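PDB 6BN2: acetyl-CoA acetyltransferase from Elizabethkingia anophelis NUHP1, which probably condenses two molecules of acetyl-CoA into acetoacetyl-CoA, with release of free CoA, as a biosynthetic-type thiolase. Local coordinates for residues A[35-46]-A[73-83]. Residues are numbered along the deposited sequence; the frame is centred on the assembly and turned at random. Where two conformers were deposited one is given.
Sequences TQLGAVAIKGAL and PAKQAALGAGL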
ATOM      1  N   THR A  35     -12.965  -5.346  -3.335  1.00 15.22           N
ATOM      2  CA  THR A  35     -12.966  -4.141  -4.167  1.00 13.18           C
ATOM      3  C   THR A  35     -14.374  -3.622  -4.403  1.00 14.00           C
ATOM      4  O   THR A  35     -14.568  -2.408  -4.523  1.00 14.70           O
ATOM      5  CB  THR A  35     -12.268  -4.402  -5.507  1.00 12.10           C
ATOM      6  OG1 THR A  35     -12.870  -5.527  -6.159  1.00 14.95           O
ATOM      7  CG2 THR A  35     -10.753  -4.668  -5.301  1.00 12.67           C
ATOM      8  N   GLN A  36     -15.363  -4.525  -4.473  1.00 13.25           N
ATOM      9  CA  GLN A  36     -16.737  -4.074  -4.621  0.65 12.83           C
ATOM     10  C   GLN A  36     -17.267  -3.499  -3.311  1.00 15.90           C
ATOM     11  O   GLN A  36     -18.024  -2.525  -3.331  1.00 14.54           O
ATOM     12  CB  GLN A  36     -17.606  -5.221  -5.134  0.65 14.89           C
ATOM     13  CG  GLN A  36     -19.101  -4.975  -5.086  0.65 12.49           C
ATOM     14  CD  GLN A  36     -19.611  -3.838  -5.955  0.65 22.65           C
ATOM     15  OE1 GLN A  36     -18.912  -3.319  -6.817  0.65 27.45           O
ATOM     16  NE2 GLN A  36     -20.874  -3.461  -5.737  0.65 23.52           N
ATOM     17  N   LEU A  37     -16.878  -4.076  -2.163  1.00 12.85           N
ATOM     18  CA  LEU A  37     -17.222  -3.442  -0.894  1.00 13.26           C
ATOM     19  C   LEU A  37     -16.605  -2.051  -0.811  1.00 13.97           C
ATOM     20  O   LEU A  37     -17.263  -1.099  -0.373  1.00 13.97           O
ATOM     21  CB  LEU A  37     -16.768  -4.310   0.286  1.00 11.74           C
ATOM     22  CG  LEU A  37     -17.430  -5.687   0.358  1.00 12.17           C
ATOM     23  CD1 LEU A  37     -16.779  -6.530   1.462  1.00 14.78           C
ATOM     24  CD2 LEU A  37     -18.931  -5.554   0.620  1.00 14.29           C
ATOM     25  N   GLY A  38     -15.356  -1.905  -1.275  1.00 12.28           N
ATOM     26  CA  GLY A  38     -14.759  -0.577  -1.325  1.00 13.50           C
ATOM     27  C   GLY A  38     -15.542   0.362  -2.226  1.00 13.64           C
ATOM     28  O   GLY A  38     -15.743   1.532  -1.892  1.00 13.83           O
ATOM     29  N   ALA A  39     -15.990  -0.143  -3.383  1.00 12.44           N
ATOM     30  CA  ALA A  39     -16.812   0.667  -4.285  1.00 11.69           C
ATOM     31  C   ALA A  39     -18.090   1.149  -3.606  1.00 14.92           C
ATOM     32  O   ALA A  39     -18.487   2.307  -3.776  1.00 14.44           O
ATOM     33  CB  ALA A  39     -17.157  -0.132  -5.540  1.00 15.74           C
ATOM     34  N   VAL A  40     -18.754   0.268  -2.849  1.00 14.05           N
ATOM     35  CA  VAL A  40     -19.986   0.656  -2.160  1.00 12.79           C
ATOM     36  C   VAL A  40     -19.704   1.766  -1.156  1.00 14.11           C
ATOM     37  O   VAL A  40     -20.468   2.742  -1.047  1.00 16.04           O
ATOM     38  CB  VAL A  40     -20.625  -0.569  -1.477  1.00 13.20           C
ATOM     39  CG1 VAL A  40     -21.788  -0.123  -0.579  1.00 16.59           C
ATOM     40  CG2 VAL A  40     -21.122  -1.580  -2.531  1.00 16.49           C
ATOM     41  N   ALA A  41     -18.604   1.633  -0.400  1.00 13.09           N
ATOM     42  CA  ALA A  41     -18.302   2.639   0.611  1.00 13.76           C
ATOM     43  C   ALA A  41     -17.932   3.966  -0.038  1.00 13.51           C
ATOM     44  O   ALA A  41     -18.395   5.028   0.395  1.00 14.67           O
ATOM     45  CB  ALA A  41     -17.178   2.147   1.536  1.00 13.11           C
ATOM     46  N   ILE A  42     -17.102   3.929  -1.087  1.00 13.27           N
ATOM     47  CA  ILE A  42     -16.700   5.177  -1.730  1.00 12.94           C
ATOM     48  C   ILE A  42     -17.906   5.862  -2.353  1.00 14.52           C
ATOM     49  O   ILE A  42     -18.096   7.074  -2.202  1.00 14.94           O
ATOM     50  CB  ILE A  42     -15.601   4.919  -2.777  1.00 12.11           C
ATOM     51  CG1 ILE A  42     -14.318   4.438  -2.111  1.00 12.70           C
ATOM     52  CG2 ILE A  42     -15.333   6.206  -3.564  1.00 12.80           C
ATOM     53  CD1 ILE A  42     -13.279   3.906  -3.142  1.00 13.98           C
ATOM     54  N   LYS A  43     -18.740   5.104  -3.076  1.00 14.66           N
ATOM     55  CA  LYS A  43     -19.919   5.717  -3.671  1.00 15.77           C
ATOM     56  C   LYS A  43     -20.829   6.280  -2.589  1.00 15.89           C
ATOM     57  O   LYS A  43     -21.380   7.370  -2.737  1.00 16.78           O
ATOM     58  CB  LYS A  43     -20.679   4.708  -4.528  1.00 16.16           C
ATOM     59  CG  LYS A  43     -21.931   5.310  -5.167  1.00 18.08           C
ATOM     60  CD  LYS A  43     -22.444   4.454  -6.305  1.00 23.01           C
ATOM     61  CE  LYS A  43     -23.560   5.184  -7.058  1.00 29.67           C
ATOM     62  NZ  LYS A  43     -24.714   5.429  -6.160  1.00 32.99           N
ATOM     63  N   GLY A  44     -20.942   5.568  -1.466  1.00 14.86           N
ATOM     64  CA  GLY A  44     -21.756   6.070  -0.367  1.00 16.82           C
ATOM     65  C   GLY A  44     -21.244   7.385   0.179  1.00 15.72           C
ATOM     66  O   GLY A  44     -22.032   8.289   0.485  1.00 18.42           O
ATOM     67  N   ALA A  45     -19.920   7.520   0.285  1.00 15.25           N
ATOM     68  CA  ALA A  45     -19.341   8.757   0.799  1.00 15.32           C
ATOM     69  C   ALA A  45     -19.590   9.917  -0.158  1.00 16.70           C
ATOM     70  O   ALA A  45     -19.900  11.031   0.281  1.00 19.86           O
ATOM     71  CB  ALA A  45     -17.842   8.572   1.048  1.00 15.53           C
ATOM     72  N   LEU A  46     -19.482   9.669  -1.467  1.00 15.09           N
ATOM     73  CA  LEU A  46     -19.798  10.722  -2.435  1.00 16.34           C
ATOM     74  C   LEU A  46     -21.275  11.087  -2.393  1.00 19.78           C
ATOM     75  O   LEU A  46     -21.639  12.271  -2.446  1.00 20.91           O
ATOM     76  CB  LEU A  46     -19.426  10.276  -3.847  1.00 17.92           C
ATOM     77  CG  LEU A  46     -17.951   9.949  -4.074  1.00 24.32           C
ATOM     78  CD1 LEU A  46     -17.760   9.395  -5.495  1.00 25.01           C
ATOM     79  CD2 LEU A  46     -17.107  11.177  -3.837  1.00 24.19           C
ATOM     80  N   PRO A  73      -6.168  -3.117  -6.976  1.00 11.56           N
ATOM     81  CA  PRO A  73      -7.413  -3.168  -6.189  1.00 13.45           C
ATOM     82  C   PRO A  73      -7.998  -1.796  -5.884  1.00 13.20           C
ATOM     83  O   PRO A  73      -9.226  -1.653  -5.892  1.00 12.21           O
ATOM     84  CB  PRO A  73      -7.006  -3.913  -4.906  1.00 14.42           C
ATOM     85  CG  PRO A  73      -5.548  -4.195  -5.010  1.00 20.30           C
ATOM     86  CD  PRO A  73      -5.075  -3.912  -6.395  1.00 13.13           C
ATOM     87  N   ALA A  74      -7.173  -0.778  -5.603  1.00 11.77           N
ATOM     88  CA  ALA A  74      -7.775   0.519  -5.307  1.00 12.35           C
ATOM     89  C   ALA A  74      -8.424   1.138  -6.543  1.00 14.37           C
ATOM     90  O   ALA A  74      -9.425   1.863  -6.417  1.00 13.13           O
ATOM     91  CB  ALA A  74      -6.739   1.462  -4.682  1.00 12.41           C
ATOM     92  N   LYS A  75      -7.897   0.859  -7.742  1.00 11.82           N
ATOM     93  CA  LYS A  75      -8.568   1.330  -8.954  1.00 12.72           C
ATOM     94  C   LYS A  75      -9.910   0.640  -9.131  1.00 12.71           C
ATOM     95  O   LYS A  75     -10.901   1.266  -9.536  1.00 12.87           O
ATOM     96  CB  LYS A  75      -7.701   1.060 -10.180  1.00 13.04           C
ATOM     97  CG  LYS A  75      -8.320   1.559 -11.505  1.00 11.89           C
ATOM     98  CD  LYS A  75      -8.348   3.066 -11.613  1.00 12.54           C
ATOM     99  CE  LYS A  75      -6.925   3.634 -11.564  1.00 14.77           C
ATOM    100  NZ  LYS A  75      -6.864   5.065 -11.989  1.00 16.38           N
ATOM    101  N   GLN A  76      -9.947  -0.676  -8.893  1.00 12.17           N
ATOM    102  CA  GLN A  76     -11.212  -1.396  -9.033  1.00 12.04           C
ATOM    103  C   GLN A  76     -12.280  -0.812  -8.123  1.00 13.06           C
ATOM    104  O   GLN A  76     -13.443  -0.656  -8.532  1.00 13.96           O
ATOM    105  CB  GLN A  76     -11.010  -2.877  -8.716  1.00 13.71           C
ATOM    106  CG  GLN A  76     -10.102  -3.611  -9.705  1.00 14.67           C
ATOM    107  CD  GLN A  76      -9.977  -5.049  -9.306  1.00 14.50           C
ATOM    108  OE1 GLN A  76     -10.964  -5.796  -9.340  1.00 16.28           O
ATOM    109  NE2 GLN A  76      -8.771  -5.454  -8.879  1.00 12.89           N
ATOM    110  N   ALA A  77     -11.912  -0.486  -6.884  1.00 12.20           N
ATOM    111  CA  ALA A  77     -12.879   0.130  -5.981  1.00 12.61           C
ATOM    112  C   ALA A  77     -13.321   1.499  -6.491  1.00 14.84           C
ATOM    113  O   ALA A  77     -14.515   1.833  -6.456  1.00 14.30           O
ATOM    114  CB  ALA A  77     -12.288   0.233  -4.566  1.00 13.32           C
ATOM    115  N   ALA A  78     -12.369   2.329  -6.920  1.00 12.60           N
ATOM    116  CA  ALA A  78     -12.710   3.678  -7.369  1.00 13.87           C
ATOM    117  C   ALA A  78     -13.607   3.649  -8.601  1.00 14.93           C
ATOM    118  O   ALA A  78     -14.619   4.353  -8.654  1.00 14.37           O
ATOM    119  CB  ALA A  78     -11.434   4.478  -7.667  1.00 13.07           C
ATOM    120  N   LEU A  79     -13.226   2.875  -9.627  1.00 13.68           N
ATOM    121  CA  LEU A  79     -14.044   2.822 -10.834  1.00 13.16           C
ATOM    122  C   LEU A  79     -15.411   2.208 -10.542  1.00 13.74           C
ATOM    123  O   LEU A  79     -16.433   2.655 -11.084  1.00 16.44           O
ATOM    124  CB  LEU A  79     -13.322   2.043 -11.939  1.00 13.84           C
ATOM    125  CG  LEU A  79     -12.033   2.687 -12.438  1.00 16.44           C
ATOM    126  CD1 LEU A  79     -11.399   1.813 -13.527  1.00 17.23           C
ATOM    127  CD2 LEU A  79     -12.288   4.106 -12.969  1.00 21.65           C
ATOM    128  N   GLY A  80     -15.452   1.204  -9.655  1.00 14.67           N
ATOM    129  CA  GLY A  80     -16.731   0.609  -9.291  1.00 16.57           C
ATOM    130  C   GLY A  80     -17.658   1.578  -8.579  1.00 17.70           C
ATOM    131  O   GLY A  80     -18.890   1.440  -8.656  1.00 18.68           O
ATOM    132  N   ALA A  81     -17.090   2.560  -7.876  1.00 15.20           N
ATOM    133  CA  ALA A  81     -17.856   3.592  -7.184  1.00 15.42           C
ATOM    134  C   ALA A  81     -18.359   4.685  -8.116  1.00 17.94           C
ATOM    135  O   ALA A  81     -19.112   5.559  -7.670  1.00 19.16           O
ATOM    136  CB  ALA A  81     -17.002   4.229  -6.082  1.00 15.12           C
ATOM    137  N   GLY A  82     -17.949   4.668  -9.381  1.00 15.07           N
ATOM    138  CA  GLY A  82     -18.332   5.696 -10.315  1.00 17.98           C
ATOM    139  C   GLY A  82     -17.367   6.851 -10.437  1.00 17.22           C
ATOM    140  O   GLY A  82     -17.709   7.850 -11.085  1.00 18.08           O
ATOM    141  N   LEU A  83     -16.194   6.770  -9.805  1.00 15.88           N
ATOM    142  CA  LEU A  83     -15.172   7.776 -10.061  1.00 13.82           C
ATOM    143  C   LEU A  83     -14.663   7.612 -11.488  1.00 16.62           C
ATOM    144  O   LEU A  83     -14.633   6.494 -12.015  1.00 17.15           O
ATOM    145  CB  LEU A  83     -14.018   7.645  -9.073  1.00 13.11           C
ATOM    146  CG  LEU A  83     -14.408   8.066  -7.643  1.00 16.36           C
ATOM    147  CD1 LEU A  83     -13.370   7.657  -6.618  1.00 16.42           C
ATOM    148  CD2 LEU A  83     -14.578   9.577  -7.601  1.00 23.15           C
TER
HETATM  149  O   HOH W   1     -11.576  -7.905  -6.757  1.00 16.04           O
HETATM  150  O   HOH W   2     -19.594  -1.679  -8.970  1.00 52.28           O
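Ala77 drops its methyl as a knob into a hole formed by Thr35, Gly38, Ala39 and Ile42, where the two helices, with small Gly38, Ala39 and Ala77 at the crossing, approach to 7.3 Å at -46°. At this spacing backbone meets backbone: Ala77 CA lies 3.4 Å from Thr35 O, and Ala39 CA sits equally near Ala77 O, both as CA-H...O contacts. Ile42 can be followed outward. Its CB rests 3.7 Å from Ala81 CB. With CG1 beside the backbone N (chi1 -66°), CG2 stands anti to that N, packs on the same methyl and reaches Leu83 CD1. The other branch ends with CD1 4.1 Å from Ala77 CB. Leu83, just after the Schellman motif at Gly82, brings its side-chain end back to the helix, CD2 3.8 Å from Leu46 CD1. At the other end, Thr35 lays CG2 over Pro73 O, and a water held by OG1 bonds weakly to Gln76 OE1; NE2 of this amide donates to Glu69 O and Gln71 O. Ile42 and Leu83 touch Val59, Ala41 and Ile42 lie on Ala263, and Ala78 reaches Thr89: both helices cover one face of the mixed sheet in the thiolase fold's N-terminal half.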